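Local structure of 1-pyrroline-5-carboxylate dehydrogenase (Thermus thermophilus, 1UZB) at residues M53-P58 / V121-K126; A325-L330 / S424-K429. The protein probably catalyses the oxidation of glutamate semialdehyde, the open form of 1-pyrroline-5-carboxylate, to glutamate with a nicotinamide cofactor. One frame throughout, in Å; residues are numbered along the deposited sequence.

Contact 1 of 2, residues M53-P58 / V121-K126; sequences MVSLNP and VYEVGK
Ser55 and Glu123 make the one direct hydrogen bond between strand 52-57 and helix 113-124. Ser55 OG donates to Glu123 OE1 at 2.6 Å, and OE1 receives it on the lone pair turned away from its partner oxygen; with chi1 -177° the serine hydroxyl lies opposite its own backbone N and faces the acid. The extended Glu123 chain brings its carboxylate to Ser55 and to the backbone N-H groups of Val214 and Val215, at the start of helix 213-226, so three donors grip it.

Packing is tight at the other end. Pro58 sets its CD 3.3 Å from Glu123 O and its CG 3.6 Å from Gly125 N, laying a ring edge on the last helical turn. Glycine suits position 125 twice over: the chain leaves the helix there with positive phi, and a beta carbon would press on Pro58 CG. Nearby, the CA of Asn57 approaches Tyr122 O at 3.4 Å in a CA-H...O contact.

Asn57 and Tyr122, though buried, meet more loosely across the two segments. Here Asn57 ND2 comes to the Tyr122 ring edge, 3.9 Å from CD2, the amide and ring planes 83° apart. A water lies 2.7 Å from both Asn57 OD1 and Val121 O and can donate to either; OD1 also accepts from Ser59 N, ND2 bonds to Glu63, and the tyrosine hydroxyl reaches Glu355. The solvent side belongs to Leu56, directed away from the helix and exposed.

A buried acid held by a hydroxyl and by the first N-H groups of a helix would probably stay ionised, since those donors favour negative charge; the chemistry thus implies a polar clasp joining strand, helix 113-124 and helix 213-226, beside a proline-glycine fit that depends on shape.

Contact 2 of 2, residues A325-L330 / S424-K429; sequences ASRLIL and SVIRVK
Arg327, whose CD lies 4.3 Å from Ile426 CD1 on the neighbouring strand, carries the flat group of this contact. Over one face of its guanidinium sits Ile329 CD1, offset toward the rim of the group; NH1 and NH2 bond to Ala438 O and Val437 O of helix 431-439, and NE makes a weak bond to Lys292 O. A bend at chi3 (-63°) helps turn the charged end off the strand pair toward those carbonyls.

Behind it, two parallel strands run 22° apart, joined by five backbone hydrogen bonds in which 424-428 and 325-330 donate by turns. Val428 N to Leu330 O is nearly straight, 2.9 Å with 175° at the hydrogen, whereas Ser424 N meets Ser326 O from above the carbonyl plane. A water lies close to both Ser326 O and Ser424 OG, whose hydroxyl is bonded to Ile413 O.

Apolar branches fill both faces. Val425 puts CG1 3.8 Å from Leu330 CD1, and its CG2 lies alongside Leu328, 4.1 Å from CB, the two side chains pointing the same way. An alanine in place of Val425 would remove both methyl branches and so probably leave Leu330 CD1 and Leu328 CB without their contacts and open a gap beside Tyr335 of helix 332-346. On the face of Arg327, Ile329 CG2 meets both branches of Val428, at 3.9 Å from CG2, and helix 431-439 covers the isoleucine. Beta-branched residues suit such places, being broad close to the backbone and at ease in extended chain.

Greasy faces under helices, with peptide groups paired between the strands, are the chemistry of an alpha/beta sheet interior; the carbonyls at the end of helix 431-439, with the weak bond to Lys292 O, probably offset the cost of burying the guanidinium.

In the fold
Contact 1 closes before contact 2 opens, so the two follow in series along the chain; their centres lie 33 Å apart and their nearest atoms about 14 Å. They share no sheet. Contact 1 sets strand 52-57, outermost in a four-stranded mixed sheet, against the end of helix 113-124, whereas contact 2 joins two inner strands, 325-331 and 422-428, of the seven-stranded sheet that, as in other aldehyde dehydrogenases, probably belongs to the catalytic domain. A link does exist: Gly125 O bonds to Gln318, and Lys126 makes a cation-pi contact with Phe317, shortly before strand 325-331 begins. The turn after helix 113-124 thus touches the segment leading into contact 2, which probably helps to couple the two regions.

Contact 1 of 2, residues M53-P58 / V121-K126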
ATOM      1  N   MET A  53     -23.974 -27.070 -41.656  1.00 16.60           N
ATOM      2  CA  MET A  53     -25.009 -26.228 -41.070  1.00 16.47           C
ATOM      3  C   MET A  53     -25.096 -24.957 -41.892  1.00 14.71           C
ATOM      4  O   MET A  53     -24.086 -24.468 -42.391  1.00 15.28           O
ATOM      5  CB  MET A  53     -24.646 -25.854 -39.638  1.00 17.20           C
ATOM      6  CG  MET A  53     -24.604 -27.004 -38.666  1.00 18.20           C
ATOM      7  SD  MET A  53     -23.950 -26.409 -37.108  1.00 18.30           S
ATOM      8  CE  MET A  53     -25.273 -25.317 -36.570  1.00 19.12           C
ATOM      9  N   VAL A  54     -26.301 -24.413 -42.016  1.00 14.07           N
ATOM     10  CA  VAL A  54     -26.507 -23.196 -42.787  1.00 13.23           C
ATOM     11  C   VAL A  54     -26.864 -22.031 -41.873  1.00 12.17           C
ATOM     12  O   VAL A  54     -27.652 -22.181 -40.941  1.00 12.66           O
ATOM     13  CB  VAL A  54     -27.645 -23.379 -43.813  1.00 13.92           C
ATOM     14  CG1 VAL A  54     -27.730 -22.162 -44.720  1.00 14.80           C
ATOM     15  CG2 VAL A  54     -27.412 -24.639 -44.631  1.00 15.16           C
ATOM     16  N   SER A  55     -26.266 -20.874 -42.133  1.00 10.04           N
ATOM     17  CA  SER A  55     -26.558 -19.680 -41.350  1.00 10.32           C
ATOM     18  C   SER A  55     -27.226 -18.679 -42.282  1.00 10.83           C
ATOM     19  O   SER A  55     -26.645 -18.264 -43.285  1.00 11.78           O
ATOM     20  CB  SER A  55     -25.276 -19.082 -40.772  1.00 11.53           C
ATOM     21  OG  SER A  55     -25.580 -17.966 -39.952  1.00 13.58           O
ATOM     22  N   LEU A  56     -28.451 -18.296 -41.941  1.00 10.26           N
ATOM     23  CA  LEU A  56     -29.224 -17.373 -42.762  1.00 11.14           C
ATOM     24  C   LEU A  56     -29.198 -15.926 -42.292  1.00  9.85           C
ATOM     25  O   LEU A  56     -28.891 -15.630 -41.137  1.00 10.64           O
ATOM     26  CB  LEU A  56     -30.677 -17.844 -42.826  1.00 12.42           C
ATOM     27  CG  LEU A  56     -30.903 -19.288 -43.282  1.00 15.16           C
ATOM     28  CD1 LEU A  56     -32.381 -19.626 -43.201  1.00 16.12           C
ATOM     29  CD2 LEU A  56     -30.388 -19.464 -44.700  1.00 15.96           C
ATOM     30  N   ASN A  57     -29.524 -15.029 -43.214  1.00  8.60           N
ATOM     31  CA  ASN A  57     -29.590 -13.599 -42.942  1.00  8.30           C
ATOM     32  C   ASN A  57     -31.020 -13.347 -42.458  1.00  7.78           C
ATOM     33  O   ASN A  57     -31.965 -13.463 -43.230  1.00  7.12           O
ATOM     34  CB  ASN A  57     -29.325 -12.831 -44.239  1.00  8.06           C
ATOM     35  CG  ASN A  57     -29.459 -11.334 -44.080  1.00  9.42           C
ATOM     36  OD1 ASN A  57     -29.894 -10.838 -43.042  1.00  8.02           O
ATOM     37  ND2 ASN A  57     -29.095 -10.600 -45.123  1.00  8.55           N
ATOM     38  N   PRO A  58     -31.203 -12.995 -41.176  1.00  5.75           N
ATOM     39  CA  PRO A  58     -32.561 -12.754 -40.670  1.00  6.14           C
ATOM     40  C   PRO A  58     -33.290 -11.584 -41.324  1.00  6.25           C
ATOM     41  O   PRO A  58     -34.509 -11.459 -41.193  1.00  7.00           O
ATOM     42  CB  PRO A  58     -32.346 -12.558 -39.171  1.00  6.33           C
ATOM     43  CG  PRO A  58     -30.966 -11.964 -39.101  1.00  6.70           C
ATOM     44  CD  PRO A  58     -30.198 -12.790 -40.118  1.00  6.17           C
ATOM     45  N   VAL A 121     -24.088  -7.731 -38.281  1.00  5.51           N
ATOM     46  CA  VAL A 121     -25.202  -7.079 -38.952  1.00  5.86           C
ATOM     47  C   VAL A 121     -25.946  -8.089 -39.822  1.00  6.68           C
ATOM     48  O   VAL A 121     -27.167  -8.226 -39.729  1.00  7.20           O
ATOM     49  CB  VAL A 121     -24.700  -5.911 -39.842  1.00  5.72           C
ATOM     50  CG1 VAL A 121     -25.829  -5.397 -40.723  1.00  6.25           C
ATOM     51  CG2 VAL A 121     -24.158  -4.785 -38.966  1.00  5.68           C
ATOM     52  N   TYR A 122     -25.200  -8.808 -40.656  1.00  6.62           N
ATOM     53  CA  TYR A 122     -25.795  -9.788 -41.555  1.00  6.33           C
ATOM     54  C   TYR A 122     -26.227 -11.111 -40.938  1.00  6.59           C
ATOM     55  O   TYR A 122     -27.269 -11.646 -41.321  1.00  7.27           O
ATOM     56  CB  TYR A 122     -24.849 -10.071 -42.727  1.00  6.96           C
ATOM     57  CG  TYR A 122     -24.752  -8.929 -43.711  1.00  6.92           C
ATOM     58  CD1 TYR A 122     -23.540  -8.282 -43.945  1.00  7.81           C
ATOM     59  CD2 TYR A 122     -25.884  -8.480 -44.393  1.00  7.73           C
ATOM     60  CE1 TYR A 122     -23.458  -7.215 -44.837  1.00  9.38           C
ATOM     61  CE2 TYR A 122     -25.812  -7.416 -45.283  1.00  8.77           C
ATOM     62  CZ  TYR A 122     -24.596  -6.790 -45.499  1.00  9.92           C
ATOM     63  OH  TYR A 122     -24.526  -5.734 -46.378  1.00 13.43           O
ATOM     64  N   GLU A 123     -25.457 -11.641 -39.989  1.00  5.79           N
ATOM     65  CA  GLU A 123     -25.813 -12.934 -39.408  1.00  6.09           C
ATOM     66  C   GLU A 123     -26.876 -12.927 -38.312  1.00  5.99           C
ATOM     67  O   GLU A 123     -27.688 -13.856 -38.239  1.00  6.00           O
ATOM     68  CB  GLU A 123     -24.575 -13.672 -38.887  1.00  6.94           C
ATOM     69  CG  GLU A 123     -24.875 -15.147 -38.619  1.00  8.01           C
ATOM     70  CD  GLU A 123     -23.667 -15.964 -38.196  1.00  8.79           C
ATOM     71  OE1 GLU A 123     -23.709 -17.202 -38.382  1.00  8.91           O
ATOM     72  OE2 GLU A 123     -22.690 -15.384 -37.671  1.00 10.07           O
ATOM     73  N   VAL A 124     -26.872 -11.908 -37.452  1.00  6.03           N
ATOM     74  CA  VAL A 124     -27.870 -11.854 -36.387  1.00  6.42           C
ATOM     75  C   VAL A 124     -28.763 -10.613 -36.391  1.00  6.51           C
ATOM     76  O   VAL A 124     -29.543 -10.400 -35.466  1.00  6.91           O
ATOM     77  CB  VAL A 124     -27.235 -12.036 -34.980  1.00  7.24           C
ATOM     78  CG1 VAL A 124     -26.572 -13.406 -34.888  1.00  7.22           C
ATOM     79  CG2 VAL A 124     -26.235 -10.935 -34.697  1.00  7.39           C
ATOM     80  N   GLY A 125     -28.644  -9.792 -37.431  1.00  6.36           N
ATOM     81  CA  GLY A 125     -29.505  -8.628 -37.552  1.00  6.18           C
ATOM     82  C   GLY A 125     -29.336  -7.454 -36.612  1.00  5.79           C
ATOM     83  O   GLY A 125     -30.319  -6.796 -36.256  1.00  6.92           O
ATOM     84  N   LYS A 126     -28.104  -7.181 -36.201  1.00  5.92           N
ATOM     85  CA  LYS A 126     -27.847  -6.037 -35.336  1.00  5.53           C
ATOM     86  C   LYS A 126     -27.637  -4.820 -36.220  1.00  5.10           C
ATOM     87  O   LYS A 126     -27.064  -4.937 -37.306  1.00  6.58           O
ATOM     88  CB  LYS A 126     -26.580  -6.250 -34.504  1.00  7.43           C
ATOM     89  CG  LYS A 126     -26.687  -7.361 -33.494  1.00 10.08           C
ATOM     90  CD  LYS A 126     -25.667  -7.209 -32.381  1.00  9.38           C
ATOM     91  CE  LYS A 126     -25.993  -8.175 -31.258  1.00 10.36           C
ATOM     92  NZ  LYS A 126     -25.168  -7.954 -30.039  1.00 10.06           N
TER
HETATM   93  O   HOH W   1     -29.230  -8.819 -41.333  1.00  7.47           O

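Contact 2 of 2, residues A325-L330 / S424-K429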
ATOM      1  N   ALA A 325     -35.240  -3.977 -21.004  1.00  3.89           N
ATOM      2  CA  ALA A 325     -36.370  -3.557 -20.192  1.00  4.36           C
ATOM      3  C   ALA A 325     -37.627  -4.123 -20.847  1.00  5.28           C
ATOM      4  O   ALA A 325     -38.023  -3.678 -21.923  1.00  5.76           O
ATOM      5  CB  ALA A 325     -36.453  -2.037 -20.136  1.00  5.96           C
ATOM      6  N   SER A 326     -38.233  -5.122 -20.211  1.00  4.58           N
ATOM      7  CA  SER A 326     -39.460  -5.717 -20.731  1.00  3.97           C
ATOM      8  C   SER A 326     -40.642  -5.304 -19.857  1.00  5.32           C
ATOM      9  O   SER A 326     -41.796  -5.598 -20.174  1.00  5.65           O
ATOM     10  CB  SER A 326     -39.349  -7.245 -20.791  1.00  5.50           C
ATOM     11  OG  SER A 326     -39.035  -7.804 -19.530  1.00  5.89           O
ATOM     12  N   ARG A 327     -40.349  -4.630 -18.748  1.00  4.62           N
ATOM     13  CA  ARG A 327     -41.385  -4.143 -17.849  1.00  4.12           C
ATOM     14  C   ARG A 327     -41.121  -2.675 -17.543  1.00  4.57           C
ATOM     15  O   ARG A 327     -39.977  -2.280 -17.302  1.00  5.09           O
ATOM     16  CB  ARG A 327     -41.405  -4.932 -16.533  1.00  5.65           C
ATOM     17  CG  ARG A 327     -41.747  -6.409 -16.673  1.00  5.97           C
ATOM     18  CD  ARG A 327     -41.875  -7.061 -15.300  1.00  5.95           C
ATOM     19  NE  ARG A 327     -40.614  -7.014 -14.565  1.00  5.44           N
ATOM     20  CZ  ARG A 327     -40.516  -7.033 -13.239  1.00  5.42           C
ATOM     21  NH1 ARG A 327     -39.318  -6.986 -12.669  1.00  5.53           N
ATOM     22  NH2 ARG A 327     -41.607  -7.085 -12.483  1.00  6.61           N
ATOM     23  N   LEU A 328     -42.176  -1.868 -17.585  1.00  4.80           N
ATOM     24  CA  LEU A 328     -42.087  -0.446 -17.264  1.00  4.93           C
ATOM     25  C   LEU A 328     -43.087  -0.251 -16.132  1.00  5.07           C
ATOM     26  O   LEU A 328     -44.294  -0.368 -16.338  1.00  5.76           O
ATOM     27  CB  LEU A 328     -42.465   0.421 -18.469  1.00  5.79           C
ATOM     28  CG  LEU A 328     -42.476   1.927 -18.188  1.00  4.54           C
ATOM     29  CD1 LEU A 328     -41.100   2.387 -17.717  1.00  6.20           C
ATOM     30  CD2 LEU A 328     -42.885   2.671 -19.442  1.00  5.56           C
ATOM     31  N   ILE A 329     -42.575   0.004 -14.932  1.00  4.64           N
ATOM     32  CA  ILE A 329     -43.410   0.182 -13.747  1.00  5.46           C
ATOM     33  C   ILE A 329     -43.520   1.666 -13.446  1.00  6.32           C
ATOM     34  O   ILE A 329     -42.539   2.314 -13.086  1.00  5.49           O
ATOM     35  CB  ILE A 329     -42.796  -0.565 -12.543  1.00  4.31           C
ATOM     36  CG1 ILE A 329     -42.640  -2.050 -12.884  1.00  5.71           C
ATOM     37  CG2 ILE A 329     -43.679  -0.404 -11.315  1.00  6.51           C
ATOM     38  CD1 ILE A 329     -41.813  -2.825 -11.879  1.00  6.44           C
ATOM     39  N   LEU A 330     -44.725   2.203 -13.598  1.00  5.51           N
ATOM     40  CA  LEU A 330     -44.959   3.623 -13.382  1.00  6.35           C
ATOM     41  C   LEU A 330     -45.853   3.911 -12.189  1.00  7.13           C
ATOM     42  O   LEU A 330     -46.930   3.328 -12.066  1.00  7.02           O
ATOM     43  CB  LEU A 330     -45.599   4.231 -14.634  1.00  6.53           C
ATOM     44  CG  LEU A 330     -44.857   3.979 -15.951  1.00  5.41           C
ATOM     45  CD1 LEU A 330     -45.668   4.492 -17.137  1.00  5.42           C
ATOM     46  CD2 LEU A 330     -43.498   4.658 -15.896  1.00  6.12           C
ATOM     47  N   SER A 424     -44.137  -4.330 -21.449  1.00  5.51           N
ATOM     48  CA  SER A 424     -45.339  -4.426 -20.619  1.00  5.79           C
ATOM     49  C   SER A 424     -45.320  -3.310 -19.579  1.00  5.54           C
ATOM     50  O   SER A 424     -44.402  -3.231 -18.761  1.00  6.03           O
ATOM     51  CB  SER A 424     -45.392  -5.783 -19.912  1.00  6.59           C
ATOM     52  OG  SER A 424     -45.562  -6.845 -20.838  1.00  7.91           O
ATOM     53  N   VAL A 425     -46.337  -2.455 -19.609  1.00  6.08           N
ATOM     54  CA  VAL A 425     -46.423  -1.333 -18.682  1.00  5.86           C
ATOM     55  C   VAL A 425     -47.381  -1.649 -17.546  1.00  6.33           C
ATOM     56  O   VAL A 425     -48.541  -2.018 -17.768  1.00  6.03           O
ATOM     57  CB  VAL A 425     -46.884  -0.056 -19.412  1.00  5.75           C
ATOM     58  CG1 VAL A 425     -46.837   1.136 -18.469  1.00  7.87           C
ATOM     59  CG2 VAL A 425     -45.992   0.188 -20.624  1.00  6.71           C
ATOM     60  N   ILE A 426     -46.875  -1.496 -16.328  1.00  6.65           N
ATOM     61  CA  ILE A 426     -47.619  -1.783 -15.109  1.00  7.03           C
ATOM     62  C   ILE A 426     -47.795  -0.499 -14.305  1.00  7.14           C
ATOM     63  O   ILE A 426     -46.831   0.214 -14.043  1.00  7.01           O
ATOM     64  CB  ILE A 426     -46.849  -2.828 -14.268  1.00  7.61           C
ATOM     65  CG1 ILE A 426     -46.555  -4.062 -15.127  1.00  9.16           C
ATOM     66  CG2 ILE A 426     -47.648  -3.203 -13.030  1.00  8.17           C
ATOM     67  CD1 ILE A 426     -45.534  -5.017 -14.529  1.00  8.21           C
ATOM     68  N   ARG A 427     -49.033  -0.206 -13.925  1.00  7.51           N
ATOM     69  CA  ARG A 427     -49.345   0.994 -13.160  1.00  8.24           C
ATOM     70  C   ARG A 427     -49.485   0.654 -11.680  1.00  9.11           C
ATOM     71  O   ARG A 427     -50.265  -0.224 -11.313  1.00 10.13           O
ATOM     72  CB  ARG A 427     -50.646   1.609 -13.689  1.00  9.53           C
ATOM     73  CG  ARG A 427     -51.101   2.868 -12.967  1.00 11.18           C
ATOM     74  CD  ARG A 427     -52.186   3.584 -13.761  1.00 12.83           C
ATOM     75  NE  ARG A 427     -53.401   2.784 -13.889  1.00 13.02           N
ATOM     76  CZ  ARG A 427     -54.345   2.695 -12.957  1.00 14.95           C
ATOM     77  NH1 ARG A 427     -55.415   1.939 -13.164  1.00 16.69           N
ATOM     78  NH2 ARG A 427     -54.230   3.374 -11.823  1.00 16.51           N
ATOM     79  N   VAL A 428     -48.721   1.345 -10.838  1.00  7.80           N
ATOM     80  CA  VAL A 428     -48.753   1.110  -9.396  1.00  9.17           C
ATOM     81  C   VAL A 428     -49.035   2.415  -8.657  1.00  8.33           C
ATOM     82  O   VAL A 428     -48.883   3.498  -9.220  1.00  8.98           O
ATOM     83  CB  VAL A 428     -47.419   0.495  -8.900  1.00  7.13           C
ATOM     84  CG1 VAL A 428     -47.148  -0.810  -9.634  1.00  9.43           C
ATOM     85  CG2 VAL A 428     -46.268   1.465  -9.123  1.00  7.53           C
ATOM     86  N   LYS A 429     -49.439   2.312  -7.393  1.00 10.51           N
ATOM     87  CA  LYS A 429     -49.783   3.493  -6.607  1.00 11.32           C
ATOM     88  C   LYS A 429     -48.613   4.359  -6.161  1.00 11.62           C
ATOM     89  O   LYS A 429     -48.662   5.584  -6.287  1.00 14.73           O
ATOM     90  CB  LYS A 429     -50.601   3.093  -5.374  1.00 14.66           C
ATOM     91  CG  LYS A 429     -50.997   4.282  -4.506  1.00 18.80           C
ATOM     92  CD  LYS A 429     -51.842   3.879  -3.303  1.00 20.73           C
ATOM     93  CE  LYS A 429     -51.053   3.066  -2.285  1.00 22.89           C
ATOM     94  NZ  LYS A 429     -50.676   1.717  -2.790  1.00 25.27           N
TER
HETATM   95  O   HOH W   2     -42.884  -7.639 -21.715  1.00  7.71           O